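Local coordinates for protein fiber (Bovine adenovirus 4, PDB 4UE0) that forms the trimeric head domain of the viral fibre, the part that probably attaches the virion to a receptor on the host cell, at residues R33-S47 against E106-R120. Sequence-based numbering, arbitrary orientation.
Sequences RYIYILNCSQFMPTS and EPNIMVSAWTASITR
Cys40 lays its CB over one face of the Trp114 indole, 3.3 Å from Trp114 CE2, in a tightly packed part of the contact where most of the ring's neighbours are apolar. Trp114 gets there with CG wedged between its own backbone N and carbonyl carbon (chi1 54°), which folds the ring back across the neighbouring strand; Leu38 CD2 then meets the rim of the ring in its plane, 3.9 Å from Trp114 CH2, while Val88 and Ile90 of strand 83-93 pack against the indole as well. Strands 34-40 and 114-120 run antiparallel here, with paired backbone bonds at Tyr34–Arg120, Tyr36–Ile118, Leu38–Ala116 and Cys40–Trp114. Beyond Cys40 this regular pairing breaks off, although the chains stay close; a water donates to Ser41 O and Ser112 O, and direct bonds resume between Phe43 and Val111, where Val111 CB sits 4.0 Å from the Phe43 ring centroid, over its face.

The other face, with Ile35, Ile37, Thr115 and Ser117, packs more thinly. Arg33 NH1 reaches Thr119 OG1 at 2.8 Å with an N-H...O angle of 142°, and Ser41 OG of the third subunit also bonds that hydroxyl. Tyr36 OH lies over the Arg120 guanidinium, whose cation-pi reach to Tyr34 is long and at most weak. Looser is the exposed turn end: Asn108 N, in the type II beta turn 106-109, donates to Pro45 O at 2.7 Å, and a water links Thr46 O to Asn108 OD1. Strand 114-120 forms the edge, within this chain, of a four-stranded antiparallel sheet in the beta-sandwich of the trimeric fibre head.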
# COMPACT_ATOMS: atom_id res chain seq x y z
N ARG A 33 17.98 5.63 10.56
CA ARG A 33 17.89 4.68 9.46
C ARG A 33 17.86 5.41 8.11
O ARG A 33 17.59 6.63 8.06
CB ARG A 33 16.62 3.83 9.61
CG ARG A 33 15.31 4.64 9.61
CD ARG A 33 14.10 3.71 9.42
NE ARG A 33 12.81 4.41 9.50
CZ ARG A 33 11.63 3.90 9.11
NH1 ARG A 33 11.53 2.70 8.58
NH2 ARG A 33 10.52 4.64 9.25
N TYR A 34 18.15 4.69 7.02
CA TYR A 34 17.78 5.16 5.68
C TYR A 34 16.62 4.30 5.23
O TYR A 34 16.64 3.09 5.42
CB TYR A 34 18.92 5.06 4.66
CG TYR A 34 19.91 6.18 4.74
CD1 TYR A 34 20.35 6.66 5.97
CD2 TYR A 34 20.41 6.76 3.59
CE1 TYR A 34 21.27 7.68 6.05
CE2 TYR A 34 21.33 7.79 3.65
CZ TYR A 34 21.75 8.25 4.88
OH TYR A 34 22.67 9.28 4.98
N ILE A 35 15.63 4.94 4.63
CA ILE A 35 14.50 4.24 4.02
C ILE A 35 14.62 4.38 2.49
O ILE A 35 14.86 5.47 1.97
CB ILE A 35 13.15 4.81 4.45
CG1 ILE A 35 13.11 5.01 5.95
CG2 ILE A 35 12.05 3.88 4.00
CD1 ILE A 35 11.91 5.83 6.40
N TYR A 36 14.49 3.24 1.82
CA TYR A 36 14.54 3.13 0.36
C TYR A 36 13.15 2.73 -0.09
O TYR A 36 12.67 1.66 0.28
CB TYR A 36 15.57 2.10 -0.07
CG TYR A 36 16.95 2.46 0.40
CD1 TYR A 36 17.72 3.33 -0.33
CD2 TYR A 36 17.45 1.99 1.60
CE1 TYR A 36 18.97 3.73 0.10
CE2 TYR A 36 18.71 2.37 2.05
CZ TYR A 36 19.47 3.24 1.28
OH TYR A 36 20.71 3.62 1.70
N ILE A 37 12.51 3.59 -0.88
CA ILE A 37 11.13 3.40 -1.32
C ILE A 37 11.12 3.24 -2.84
O ILE A 37 11.73 4.04 -3.55
CB ILE A 37 10.23 4.58 -0.87
CG1 ILE A 37 10.09 4.58 0.65
CG2 ILE A 37 8.86 4.50 -1.52
CD1 ILE A 37 9.71 5.92 1.24
N LEU A 38 10.39 2.23 -3.30
CA LEU A 38 10.14 2.04 -4.72
C LEU A 38 8.64 1.90 -4.91
O LEU A 38 8.01 1.07 -4.27
CB LEU A 38 10.82 0.76 -5.24
CG LEU A 38 10.65 0.47 -6.73
CD1 LEU A 38 11.21 1.57 -7.61
CD2 LEU A 38 11.30 -0.86 -7.09
N ASN A 39 8.07 2.69 -5.81
CA ASN A 39 6.71 2.47 -6.13
C ASN A 39 6.41 2.47 -7.59
O ASN A 39 7.23 2.83 -8.42
CB ASN A 39 5.84 3.42 -5.40
CG ASN A 39 6.16 4.82 -5.69
OD1 ASN A 39 6.46 5.20 -6.83
ND2 ASN A 39 6.16 5.63 -4.64
N CYS A 40 5.23 1.99 -7.89
CA CYS A 40 4.79 1.84 -9.25
C CYS A 40 3.33 2.19 -9.33
O CYS A 40 2.53 1.74 -8.53
CB CYS A 40 4.99 0.38 -9.66
SG CYS A 40 4.82 0.01 -11.41
N SER A 41 2.98 2.99 -10.33
CA SER A 41 1.57 3.28 -10.59
C SER A 41 0.86 2.07 -11.17
O SER A 41 1.51 1.12 -11.64
CB SER A 41 1.42 4.48 -11.52
OG SER A 41 1.84 5.69 -10.91
N GLN A 42 -0.48 2.07 -11.15
CA GLN A 42 -1.20 1.03 -11.85
C GLN A 42 -0.78 0.98 -13.33
O GLN A 42 -0.37 1.98 -13.91
CB GLN A 42 -2.70 1.23 -11.72
CG GLN A 42 -3.23 2.47 -12.41
CD GLN A 42 -4.69 2.68 -12.10
OE1 GLN A 42 -5.09 2.73 -10.94
NE2 GLN A 42 -5.51 2.77 -13.13
N PHE A 43 -0.87 -0.21 -13.90
CA PHE A 43 -0.52 -0.38 -15.30
C PHE A 43 -1.32 -1.52 -15.88
O PHE A 43 -1.84 -2.38 -15.18
CB PHE A 43 0.98 -0.62 -15.48
CG PHE A 43 1.47 -1.94 -14.92
CD1 PHE A 43 1.74 -2.06 -13.57
CD2 PHE A 43 1.65 -3.03 -15.73
CE1 PHE A 43 2.18 -3.26 -13.03
CE2 PHE A 43 2.08 -4.24 -15.20
CZ PHE A 43 2.33 -4.35 -13.85
N MET A 44 -1.37 -1.53 -17.21
CA MET A 44 -2.17 -2.52 -17.94
C MET A 44 -1.24 -3.31 -18.87
O MET A 44 -0.89 -2.86 -19.98
CB MET A 44 -3.32 -1.96 -18.75
CG MET A 44 -4.15 -3.10 -19.33
SD MET A 44 -5.53 -2.47 -20.28
CE MET A 44 -6.71 -2.17 -18.97
N PRO A 45 -0.80 -4.50 -18.44
CA PRO A 45 0.00 -5.32 -19.32
C PRO A 45 -0.85 -5.81 -20.48
O PRO A 45 -2.04 -6.08 -20.32
CB PRO A 45 0.45 -6.47 -18.40
CG PRO A 45 -0.68 -6.63 -17.45
CD PRO A 45 -1.16 -5.22 -17.19
N THR A 46 -0.23 -6.03 -21.63
CA THR A 46 -0.94 -6.45 -22.83
C THR A 46 -0.66 -7.90 -23.20
O THR A 46 -1.15 -8.38 -24.22
CB THR A 46 -0.52 -5.53 -24.01
OG1 THR A 46 0.90 -5.56 -24.12
CG2 THR A 46 -0.95 -4.10 -23.76
N SER A 47 0.11 -8.57 -22.36
CA SER A 47 0.46 -9.97 -22.56
C SER A 47 0.71 -10.58 -21.18
O SER A 47 0.76 -9.88 -20.18
CB SER A 47 1.68 -10.14 -23.46
OG SER A 47 2.85 -9.60 -22.88
N GLU A 106 -2.52 -11.43 -16.10
CA GLU A 106 -3.59 -11.53 -17.09
C GLU A 106 -3.47 -10.38 -18.07
O GLU A 106 -3.43 -9.21 -17.66
CB GLU A 106 -4.97 -11.44 -16.45
CG GLU A 106 -5.23 -12.51 -15.40
CD GLU A 106 -5.32 -13.88 -16.00
OE1 GLU A 106 -5.89 -14.03 -17.10
OE2 GLU A 106 -4.84 -14.83 -15.36
N PRO A 107 -3.48 -10.66 -19.38
CA PRO A 107 -3.45 -9.55 -20.33
C PRO A 107 -4.68 -8.64 -20.23
O PRO A 107 -5.78 -9.11 -20.04
CB PRO A 107 -3.45 -10.27 -21.69
CG PRO A 107 -2.97 -11.66 -21.43
CD PRO A 107 -3.48 -11.96 -20.06
N ASN A 108 -4.46 -7.35 -20.45
CA ASN A 108 -5.54 -6.38 -20.66
C ASN A 108 -6.45 -6.17 -19.44
O ASN A 108 -7.59 -5.77 -19.58
CB ASN A 108 -6.34 -6.73 -21.92
CG ASN A 108 -5.44 -6.94 -23.12
OD1 ASN A 108 -5.50 -7.98 -23.81
ND2 ASN A 108 -4.55 -6.00 -23.32
N ILE A 109 -5.89 -6.40 -18.27
CA ILE A 109 -6.55 -6.11 -17.02
C ILE A 109 -5.60 -5.26 -16.19
O ILE A 109 -4.41 -5.55 -16.07
CB ILE A 109 -6.91 -7.42 -16.26
CG1 ILE A 109 -7.91 -8.23 -17.06
CG2 ILE A 109 -7.41 -7.07 -14.85
CD1 ILE A 109 -8.32 -9.52 -16.38
N MET A 110 -6.13 -4.20 -15.58
CA MET A 110 -5.30 -3.31 -14.80
C MET A 110 -4.67 -4.02 -13.59
O MET A 110 -5.32 -4.80 -12.92
CB MET A 110 -6.13 -2.13 -14.30
CG MET A 110 -5.28 -0.95 -13.84
SD MET A 110 -4.41 -0.07 -15.16
CE MET A 110 -5.79 0.70 -15.98
N VAL A 111 -3.42 -3.69 -13.32
CA VAL A 111 -2.68 -4.15 -12.14
C VAL A 111 -2.64 -2.98 -11.17
O VAL A 111 -2.32 -1.85 -11.58
CB VAL A 111 -1.26 -4.58 -12.50
CG1 VAL A 111 -0.47 -5.00 -11.28
CG2 VAL A 111 -1.26 -5.71 -13.53
N SER A 112 -2.95 -3.24 -9.89
CA SER A 112 -2.93 -2.16 -8.91
C SER A 112 -1.52 -1.61 -8.66
O SER A 112 -0.53 -2.30 -8.80
CB SER A 112 -3.52 -2.64 -7.59
OG SER A 112 -2.86 -3.79 -7.11
N ALA A 113 -1.46 -0.32 -8.30
CA ALA A 113 -0.24 0.31 -7.87
C ALA A 113 0.30 -0.39 -6.62
O ALA A 113 -0.43 -0.91 -5.79
CB ALA A 113 -0.52 1.76 -7.55
N TRP A 114 1.62 -0.34 -6.48
CA TRP A 114 2.28 -0.97 -5.33
C TRP A 114 3.42 -0.12 -4.87
O TRP A 114 3.96 0.71 -5.59
CB TRP A 114 2.75 -2.40 -5.66
CG TRP A 114 3.61 -2.53 -6.88
CD1 TRP A 114 3.21 -2.91 -8.12
CD2 TRP A 114 5.04 -2.35 -6.97
NE1 TRP A 114 4.27 -2.99 -8.96
CE2 TRP A 114 5.40 -2.62 -8.29
CE3 TRP A 114 6.04 -1.96 -6.07
CZ2 TRP A 114 6.72 -2.49 -8.74
CZ3 TRP A 114 7.32 -1.80 -6.52
CH2 TRP A 114 7.65 -2.07 -7.85
N THR A 115 3.81 -0.37 -3.63
CA THR A 115 4.94 0.27 -3.03
C THR A 115 5.74 -0.72 -2.20
O THR A 115 5.16 -1.49 -1.46
CB THR A 115 4.54 1.42 -2.04
OG1 THR A 115 3.82 2.44 -2.72
CG2 THR A 115 5.80 2.03 -1.38
N ALA A 116 7.05 -0.63 -2.30
CA ALA A 116 7.98 -1.43 -1.51
C ALA A 116 8.84 -0.51 -0.67
O ALA A 116 9.16 0.62 -1.09
CB ALA A 116 8.88 -2.27 -2.40
N SER A 117 9.28 -0.97 0.50
CA SER A 117 10.12 -0.16 1.38
C SER A 117 11.13 -1.06 2.08
O SER A 117 10.73 -2.07 2.68
CB SER A 117 9.24 0.50 2.50
OG SER A 117 10.05 1.14 3.48
N ILE A 118 12.40 -0.65 2.02
CA ILE A 118 13.48 -1.29 2.76
C ILE A 118 14.08 -0.25 3.69
O ILE A 118 14.37 0.87 3.28
CB ILE A 118 14.55 -1.83 1.81
CG1 ILE A 118 14.06 -3.08 1.11
CG2 ILE A 118 15.83 -2.18 2.57
CD1 ILE A 118 14.96 -3.61 0.01
N THR A 119 14.31 -0.65 4.94
CA THR A 119 15.11 0.15 5.87
C THR A 119 16.50 -0.43 6.06
O THR A 119 16.65 -1.64 6.29
CB THR A 119 14.42 0.21 7.24
OG1 THR A 119 13.25 1.00 7.11
CG2 THR A 119 15.35 0.79 8.31
N ARG A 120 17.52 0.43 5.97
CA ARG A 120 18.89 0.08 6.37
C ARG A 120 19.23 0.87 7.63
O ARG A 120 19.06 2.10 7.67
CB ARG A 120 19.88 0.43 5.26
CG ARG A 120 21.33 0.47 5.71
CD ARG A 120 22.30 0.92 4.61
NE ARG A 120 22.44 2.38 4.53
CZ ARG A 120 23.40 3.00 3.84
NH1 ARG A 120 24.33 2.31 3.17
NH2 ARG A 120 23.44 4.33 3.83
O HOH W 1 1.67 -1.66 -10.47
O HOH W 2 -3.70 2.31 -8.58
O HOH W 3 -3.38 -8.62 -25.74